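Putative NAD(P)H:FMN oxidoreductase (Porphyromonas gingivalis W83, PDB 3GE5) binds FMN and probably acts as a flavin-dependent oxidoreductase of the nitroreductase family. Local coordinates at residues Gln25-Leu29 / Ile30-Phe34. Numbering follows the deposited sequence.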
# COMPACT_ATOMS: atom_id res chain seq x y z
N GLN A 25 24.42 5.40 2.18
CA GLN A 25 24.86 4.92 3.51
C GLN A 25 24.01 5.47 4.68
O GLN A 25 23.65 4.73 5.62
CB GLN A 25 26.34 5.27 3.74
N ASP A 26 23.66 6.74 4.53
CA ASP A 26 23.02 7.54 5.54
C ASP A 26 21.51 7.68 5.31
O ASP A 26 20.83 8.30 6.11
CB ASP A 26 23.67 8.92 5.55
CG ASP A 26 23.99 9.41 4.16
OD1 ASP A 26 23.80 8.61 3.20
OD2 ASP A 26 24.43 10.56 4.02
N PHE A 27 20.99 7.08 4.24
CA PHE A 27 19.60 7.27 3.91
C PHE A 27 18.75 6.43 4.85
O PHE A 27 18.99 5.21 5.02
CB PHE A 27 19.35 6.88 2.45
CG PHE A 27 17.92 6.97 2.05
CD1 PHE A 27 17.34 8.20 1.78
CD2 PHE A 27 17.14 5.82 1.99
CE1 PHE A 27 16.01 8.29 1.41
CE2 PHE A 27 15.80 5.89 1.62
CZ PHE A 27 15.24 7.14 1.32
N ARG A 28 17.77 7.08 5.48
CA ARG A 28 16.82 6.40 6.33
C ARG A 28 15.43 6.55 5.72
O ARG A 28 14.93 7.66 5.60
CB ARG A 28 16.83 6.99 7.75
CG ARG A 28 18.18 6.93 8.41
CD ARG A 28 18.13 7.47 9.82
NE ARG A 28 19.46 7.59 10.37
CZ ARG A 28 19.73 7.95 11.62
NH1 ARG A 28 18.76 8.15 12.49
NH2 ARG A 28 20.99 8.07 12.00
N LEU A 29 14.82 5.44 5.34
CA LEU A 29 13.50 5.47 4.74
C LEU A 29 12.47 6.20 5.60
O LEU A 29 11.68 6.97 5.11
CB LEU A 29 13.05 4.06 4.32
CG LEU A 29 11.86 3.99 3.35
CD1 LEU A 29 12.24 4.48 1.93
CD2 LEU A 29 11.34 2.50 3.32
N ILE A 30 12.51 5.96 6.90
CA ILE A 30 11.55 6.58 7.79
C ILE A 30 11.80 8.10 7.89
O ILE A 30 10.95 8.92 7.50
CB ILE A 30 11.52 5.95 9.19
CG1 ILE A 30 10.94 4.52 9.17
CG2 ILE A 30 10.70 6.85 10.19
CD1 ILE A 30 11.26 3.67 10.43
N GLU A 31 12.96 8.49 8.44
CA GLU A 31 13.19 9.93 8.69
C GLU A 31 13.29 10.79 7.43
O GLU A 31 12.82 11.95 7.41
CB GLU A 31 14.44 10.11 9.55
CG GLU A 31 14.28 9.54 10.96
CD GLU A 31 14.90 8.17 11.13
OE1 GLU A 31 14.75 7.32 10.22
OE2 GLU A 31 15.55 7.96 12.18
N ASP A 32 13.89 10.25 6.38
CA ASP A 32 14.25 11.05 5.21
C ASP A 32 13.20 11.01 4.13
O ASP A 32 13.26 11.79 3.20
CB ASP A 32 15.58 10.57 4.63
CG ASP A 32 16.72 10.77 5.57
OD1 ASP A 32 16.61 11.65 6.46
OD2 ASP A 32 17.72 10.03 5.41
N PHE A 33 12.26 10.08 4.23
CA PHE A 33 11.34 9.85 3.12
C PHE A 33 9.89 9.72 3.60
O PHE A 33 9.06 10.57 3.26
CB PHE A 33 11.80 8.66 2.31
CG PHE A 33 10.99 8.48 1.04
CD1 PHE A 33 11.08 9.40 0.01
CD2 PHE A 33 10.08 7.45 0.95
CE1 PHE A 33 10.27 9.23 -1.13
CE2 PHE A 33 9.31 7.29 -0.18
CZ PHE A 33 9.42 8.17 -1.21
N PHE A 34 9.56 8.70 4.38
CA PHE A 34 8.18 8.59 4.86
C PHE A 34 7.71 9.82 5.67
O PHE A 34 6.65 10.41 5.39
CB PHE A 34 7.98 7.34 5.75
CG PHE A 34 8.05 6.01 5.03
CD1 PHE A 34 7.57 5.85 3.71
CD2 PHE A 34 8.51 4.89 5.72
CE1 PHE A 34 7.56 4.58 3.09
CE2 PHE A 34 8.52 3.63 5.11
CZ PHE A 34 8.10 3.49 3.80
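Asp32 grips the backbone of Arg28 twice, at the point where the extended residues Phe27 and Arg28 lead into helix 29-34. Arg28 N donates almost straight to Asp32 OD2 (3.0 Å), which it meets from above the carboxylate plane. In return Asp32 N binds Arg28 O at 2.9 Å. With CG anti to its own carbonyl carbon (chi1 -64°), the Asp32 carboxylate reaches back to the backbone before the helix.

Beyond this pair the turn widens: Phe34 N donates to Leu29 O at 2.8 Å, an i to i+5 bond of a pi-type turn, while the i to i+4 bond from Phe33 N is weak.

A salt bridge lies on the exposed side. Arg28, extended from CG to NE, brings NH1 to Glu31 OE2 (3.2 Å). The oxygen lies in the guanidinium plane, but the carboxylate plane is turned 66° from it. Glu31 bends at chi2, which lays OE1 against CB and CD of Arg28.

The apolar contacts centre on Leu29. Its CG sits over one face of the Phe34 ring in a CH-pi contact, 4.0 Å from the centroid, and CD2 comes to 3.4 Å from Phe34 CZ; CD1 runs beside Phe33 CD2. Phe27 CZ touches Phe33 CB. In the dimer, Phe27 meets Phe27 of the second subunit, and Phe34 stacks on Tyr130 of that subunit. Within the chain, Phe33 and Phe34 pack on Leu133 of helix 120-137, and the Phe34 side chain lies about 6 Å from that of FMN-binding Arg37.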